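Local coordinates for L-lysine 6-monooxygenase involved in desferrioxamine biosynthesis (Erwinia amylovora CFBP1430, PDB 5O8P), which probably hydroxylates one of the terminal amines of cadaverine, using FAD and NADPH, as a step in making the siderophore desferrioxamine E, at residues K188-K192 with D214-Y220; R193-G199 with Y220-T226. All coordinates share one frame. Residues are numbered along the deposited sequence.

Contact 1: K188-K192 with D214-Y220; sequences KLQKK and DIDRFGY
A partly buried helix-to-loop contact, bridged by one glutamine side chain, joins helix 182-190 and the turn after it to the loop between helix 202-213 and strand 221-225. Residues 188-191 have helical phi/psi, and Lys192 N bonds to Leu189 O at 2.9 Å before the chain turns extended at Lys192 (-78/162). Residues 215-217 have helical angles without the regular bonds, and Phe218 N reaches Asp214 O at 3.1 Å. The CA atoms of Gln190 and Phe218 lie 6.6 Å apart, those of Lys192 and Tyr220 6.4 Å. This loop leads from helix 202-213 to the second strand of the beta-alpha-beta unit that begins with strand 194-198; the contact packs the preceding helix 182-190 against it, beside the N-terminal ends of both strands. Gln190 (chi1 m, chi2 t) points toward the loop; its NE2 donates to Asp214 OD2 and to Tyr220 OH, each at 3.1 Å. The Tyr220 hydroxyl also bonds to Leu211 O. Gln190 CB makes a CH-pi contact over the Phe218 ring (chi1 m), 3.9 Å from its centroid, 5° off the normal. Tyr220 (chi1 p) turns its ring edge to the Gln190 and Lys192 carbonyls, its CB 3.6 Å from Lys192 O.

Contact 2: R193-G199 with Y220-T226; sequences RSITVLG and YQLNWIT
Strands 194-198 and 221-225 run parallel (axes 4.5 Å apart, at 18°), pairing Ser194 with Gln221 through Leu198 with Ile225. They flank helix 202-213 in a Rossmann-type beta-alpha-beta unit. The ladder is Gln221 N to Arg193 O (2.9 Å), Ile195 N to Gln221 O (2.8 Å), Asn223 N to Ile195 O (2.8 Å), Val197 N to Asn223 O (2.9 Å), Ile225 N to Val197 O and Gly199 N to Ile225 O (both 3.0 Å). Ser194, Thr196 and Leu198 bond through their backbones to strand 335-338 and Ala339. Asn223 ND2 donates to Gln221 OE1 (3.0 Å), whose NE2 bonds to Asp296, and weakly to Thr196 OG1 (3.3 Å), which also bonds to Thr333; Asn298 serves Asn223 OD1. Ile195 CD1 makes a CH-pi contact over the Tyr220 ring face, 3.7 Å from its centroid. Gly199 (phi/psi 130/158, where a CB would clash) fits a GxGxxA-type dinucleotide-binding turn. Main-chain groups thus pair across the strands, and beyond them Trp224 NE1 satisfies Gly199 O (2.7 Å), just before NADP(+)-binding Ser200.

Contact 2 pairs the two strands of the beta-alpha-beta unit, while contact 1 packs the helix before it against the loop leading to its second strand, near the N-terminal ends of both strands. Contact 2 is buried within the five-stranded parallel sheet and rests mainly on backbone hydrogen bonds; contact 1 is smaller, 263 against 628 Å² buried, and its hydrogen bonds come from a single side-chain amide. Tyr220 belongs to both: its hydroxyl and ring edge meet helix 182-190 and the turn after it in contact 1, a ring face meets Ile195 in contact 2. Leu189 O lies 3.6 Å from Ile195 CD1, and Ile215 CD1 3.9 Å from Leu222 CB. Contact 2 runs on toward the NADP(+) site.

Contact 1: K188-K192 with D214-Y220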
# COMPACT_ATOMS: atom_id res chain seq x y z
N LYS B 188 -4.82 -20.44 -29.57
CA LYS B 188 -4.89 -20.14 -31.00
C LYS B 188 -4.46 -18.71 -31.33
O LYS B 188 -3.87 -18.46 -32.38
CB LYS B 188 -6.30 -20.45 -31.52
CG LYS B 188 -6.57 -20.18 -33.00
CD LYS B 188 -7.35 -18.89 -33.19
CE LYS B 188 -8.09 -18.85 -34.52
NZ LYS B 188 -9.14 -17.79 -34.49
N LEU B 189 -4.78 -17.78 -30.44
CA LEU B 189 -4.33 -16.39 -30.58
C LEU B 189 -2.82 -16.27 -30.47
O LEU B 189 -2.19 -15.59 -31.28
CB LEU B 189 -5.01 -15.49 -29.54
CG LEU B 189 -6.47 -15.12 -29.83
CD1 LEU B 189 -7.17 -14.63 -28.57
CD2 LEU B 189 -6.55 -14.10 -30.96
N GLN B 190 -2.23 -16.93 -29.47
CA GLN B 190 -0.79 -16.81 -29.19
C GLN B 190 0.12 -17.39 -30.28
O GLN B 190 1.29 -17.03 -30.37
CB GLN B 190 -0.46 -17.40 -27.80
CG GLN B 190 -1.05 -16.57 -26.65
CD GLN B 190 -0.64 -17.04 -25.27
OE1 GLN B 190 -0.83 -18.19 -24.92
NE2 GLN B 190 -0.07 -16.13 -24.47
N LYS B 191 -0.43 -18.27 -31.13
CA LYS B 191 0.29 -18.74 -32.33
C LYS B 191 0.40 -17.69 -33.45
O LYS B 191 1.22 -17.85 -34.36
CB LYS B 191 -0.37 -19.99 -32.91
CG LYS B 191 -0.16 -21.24 -32.08
CD LYS B 191 -0.91 -22.44 -32.65
CE LYS B 191 -0.90 -23.60 -31.67
NZ LYS B 191 -2.03 -24.54 -31.88
N LYS B 192 -0.43 -16.64 -33.40
CA LYS B 192 -0.44 -15.63 -34.45
C LYS B 192 0.73 -14.64 -34.32
O LYS B 192 1.37 -14.55 -33.27
CB LYS B 192 -1.77 -14.88 -34.47
CG LYS B 192 -2.98 -15.80 -34.62
CD LYS B 192 -4.25 -15.01 -34.87
CE LYS B 192 -5.49 -15.89 -34.88
NZ LYS B 192 -5.61 -16.79 -36.07
N ASP B 214 3.26 -13.06 -21.87
CA ASP B 214 3.95 -14.02 -22.75
C ASP B 214 4.43 -13.42 -24.07
O ASP B 214 4.70 -14.16 -25.03
CB ASP B 214 3.02 -15.21 -23.02
CG ASP B 214 2.52 -15.89 -21.75
OD1 ASP B 214 3.26 -15.92 -20.74
OD2 ASP B 214 1.39 -16.40 -21.79
N ILE B 215 4.59 -12.10 -24.15
CA ILE B 215 5.02 -11.47 -25.40
C ILE B 215 6.44 -11.89 -25.76
O ILE B 215 6.73 -12.10 -26.91
CB ILE B 215 4.84 -9.93 -25.38
CG1 ILE B 215 4.89 -9.36 -26.79
CG2 ILE B 215 5.87 -9.24 -24.49
CD1 ILE B 215 4.55 -7.88 -26.84
N ASP B 216 7.31 -12.02 -24.76
CA ASP B 216 8.65 -12.63 -24.87
C ASP B 216 8.69 -14.06 -25.39
O ASP B 216 9.63 -14.46 -26.06
CB ASP B 216 9.21 -12.83 -23.44
CG ASP B 216 9.91 -11.63 -22.90
OD1 ASP B 216 10.12 -10.63 -23.62
OD2 ASP B 216 10.30 -11.71 -21.71
N ARG B 217 7.71 -14.83 -24.96
CA ARG B 217 7.69 -16.28 -25.16
C ARG B 217 7.21 -16.67 -26.54
O ARG B 217 7.75 -17.60 -27.13
CB ARG B 217 6.82 -16.93 -24.07
CG ARG B 217 6.81 -18.45 -24.10
CD ARG B 217 6.83 -19.12 -22.72
NE ARG B 217 5.51 -19.26 -22.09
CZ ARG B 217 4.63 -20.24 -22.32
NH1 ARG B 217 4.88 -21.21 -23.21
NH2 ARG B 217 3.47 -20.25 -21.67
N PHE B 218 6.19 -15.98 -27.05
CA PHE B 218 5.70 -16.18 -28.42
C PHE B 218 6.13 -14.99 -29.26
O PHE B 218 6.73 -14.04 -28.77
CB PHE B 218 4.18 -16.32 -28.45
CG PHE B 218 3.66 -17.38 -27.53
CD1 PHE B 218 3.44 -17.12 -26.19
CD2 PHE B 218 3.37 -18.64 -28.02
CE1 PHE B 218 2.95 -18.10 -25.34
CE2 PHE B 218 2.88 -19.64 -27.18
CZ PHE B 218 2.67 -19.36 -25.84
N GLY B 219 5.85 -15.03 -30.55
CA GLY B 219 6.29 -13.96 -31.44
C GLY B 219 5.67 -12.59 -31.21
O GLY B 219 6.32 -11.58 -31.44
N TYR B 220 4.44 -12.56 -30.70
CA TYR B 220 3.43 -11.63 -31.22
C TYR B 220 3.65 -10.16 -30.99
O TYR B 220 4.28 -9.75 -30.02
CB TYR B 220 1.98 -12.01 -30.84
CG TYR B 220 1.74 -12.37 -29.40
CD1 TYR B 220 1.55 -11.39 -28.43
CD2 TYR B 220 1.67 -13.71 -29.01
CE1 TYR B 220 1.33 -11.73 -27.11
CE2 TYR B 220 1.44 -14.06 -27.69
CZ TYR B 220 1.27 -13.07 -26.74
OH TYR B 220 1.05 -13.45 -25.44

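Contact 2: R193-G199 with Y220-T226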
# COMPACT_ATOMS: atom_id res chain seq x y z
N ARG B 193 1.00 -13.94 -35.42
CA ARG B 193 2.08 -12.96 -35.48
C ARG B 193 1.72 -11.66 -34.77
O ARG B 193 2.61 -10.99 -34.26
CB ARG B 193 2.46 -12.63 -36.93
CG ARG B 193 3.44 -13.59 -37.57
CD ARG B 193 3.88 -13.07 -38.94
NE ARG B 193 4.44 -14.13 -39.79
CZ ARG B 193 3.73 -15.08 -40.41
NH1 ARG B 193 2.40 -15.16 -40.28
NH2 ARG B 193 4.36 -15.98 -41.16
N SER B 194 0.44 -11.30 -34.78
CA SER B 194 -0.05 -10.06 -34.17
C SER B 194 -1.43 -10.27 -33.55
O SER B 194 -2.25 -10.99 -34.11
CB SER B 194 -0.10 -8.93 -35.20
OG SER B 194 -0.87 -9.30 -36.33
N ILE B 195 -1.65 -9.66 -32.39
CA ILE B 195 -2.94 -9.69 -31.70
C ILE B 195 -3.32 -8.26 -31.38
O ILE B 195 -2.46 -7.46 -31.03
CB ILE B 195 -2.86 -10.48 -30.37
CG1 ILE B 195 -2.32 -11.90 -30.60
CG2 ILE B 195 -4.21 -10.49 -29.65
CD1 ILE B 195 -1.97 -12.63 -29.32
N THR B 196 -4.61 -7.94 -31.49
CA THR B 196 -5.10 -6.60 -31.16
C THR B 196 -6.31 -6.69 -30.26
O THR B 196 -7.35 -7.20 -30.64
CB THR B 196 -5.46 -5.81 -32.43
OG1 THR B 196 -4.28 -5.63 -33.22
CG2 THR B 196 -6.06 -4.44 -32.08
N VAL B 197 -6.18 -6.18 -29.04
CA VAL B 197 -7.32 -6.04 -28.16
C VAL B 197 -8.04 -4.73 -28.47
O VAL B 197 -7.44 -3.66 -28.43
CB VAL B 197 -6.90 -6.09 -26.68
CG1 VAL B 197 -8.11 -5.96 -25.78
CG2 VAL B 197 -6.16 -7.39 -26.40
N LEU B 198 -9.32 -4.83 -28.77
CA LEU B 198 -10.13 -3.69 -29.14
C LEU B 198 -11.18 -3.48 -28.03
O LEU B 198 -11.95 -4.39 -27.74
CB LEU B 198 -10.75 -3.97 -30.50
CG LEU B 198 -11.10 -2.74 -31.33
CD1 LEU B 198 -10.95 -3.06 -32.80
CD2 LEU B 198 -12.51 -2.26 -31.02
N GLY B 199 -11.16 -2.32 -27.37
CA GLY B 199 -12.04 -2.02 -26.22
C GLY B 199 -11.31 -1.47 -25.01
O GLY B 199 -10.11 -1.68 -24.86
N TYR B 220 4.44 -12.56 -30.70
CA TYR B 220 3.43 -11.63 -31.22
C TYR B 220 3.65 -10.16 -30.99
O TYR B 220 4.28 -9.75 -30.02
CB TYR B 220 1.98 -12.01 -30.84
CG TYR B 220 1.74 -12.37 -29.40
CD1 TYR B 220 1.55 -11.39 -28.43
CD2 TYR B 220 1.67 -13.71 -29.01
CE1 TYR B 220 1.33 -11.73 -27.11
CE2 TYR B 220 1.44 -14.06 -27.69
CZ TYR B 220 1.27 -13.07 -26.74
OH TYR B 220 1.05 -13.45 -25.44
N GLN B 221 3.14 -9.38 -31.94
CA GLN B 221 2.86 -7.97 -31.72
C GLN B 221 1.58 -7.92 -30.90
O GLN B 221 0.65 -8.70 -31.14
CB GLN B 221 2.67 -7.24 -33.06
CG GLN B 221 2.28 -5.78 -32.91
CD GLN B 221 2.28 -5.04 -34.24
OE1 GLN B 221 1.29 -5.05 -34.96
NE2 GLN B 221 3.38 -4.39 -34.55
N LEU B 222 1.53 -7.01 -29.93
CA LEU B 222 0.39 -6.91 -29.04
C LEU B 222 -0.12 -5.48 -29.01
O LEU B 222 0.49 -4.58 -28.42
CB LEU B 222 0.79 -7.39 -27.65
CG LEU B 222 -0.34 -7.44 -26.63
CD1 LEU B 222 -1.47 -8.32 -27.13
CD2 LEU B 222 0.18 -7.93 -25.28
N ASN B 223 -1.27 -5.27 -29.66
CA ASN B 223 -1.85 -3.95 -29.80
C ASN B 223 -3.08 -3.78 -28.93
O ASN B 223 -3.68 -4.76 -28.50
CB ASN B 223 -2.18 -3.71 -31.26
CG ASN B 223 -0.97 -3.87 -32.16
OD1 ASN B 223 0.13 -3.48 -31.80
ND2 ASN B 223 -1.16 -4.47 -33.31
N TRP B 224 -3.40 -2.53 -28.62
CA TRP B 224 -4.59 -2.18 -27.85
C TRP B 224 -5.15 -0.90 -28.42
O TRP B 224 -4.49 0.13 -28.39
CB TRP B 224 -4.23 -1.97 -26.39
CG TRP B 224 -5.38 -1.94 -25.41
CD1 TRP B 224 -6.72 -1.93 -25.70
CD2 TRP B 224 -5.28 -1.86 -23.99
NE1 TRP B 224 -7.45 -1.91 -24.55
CE2 TRP B 224 -6.59 -1.86 -23.48
CE3 TRP B 224 -4.20 -1.80 -23.10
CZ2 TRP B 224 -6.87 -1.79 -22.11
CZ3 TRP B 224 -4.47 -1.73 -21.73
CH2 TRP B 224 -5.80 -1.73 -21.25
N ILE B 225 -6.36 -0.96 -28.95
CA ILE B 225 -7.01 0.21 -29.53
C ILE B 225 -8.30 0.41 -28.78
O ILE B 225 -8.98 -0.55 -28.51
CB ILE B 225 -7.29 -0.01 -31.02
CG1 ILE B 225 -5.96 -0.20 -31.76
CG2 ILE B 225 -8.11 1.15 -31.60
CD1 ILE B 225 -6.11 -0.56 -33.23
N THR B 226 -8.62 1.65 -28.43
CA THR B 226 -9.86 1.96 -27.71
C THR B 226 -10.51 3.24 -28.23
O THR B 226 -9.81 4.15 -28.68
CB THR B 226 -9.66 2.05 -26.18
OG1 THR B 226 -10.86 2.51 -25.57
CG2 THR B 226 -8.51 3.02 -25.82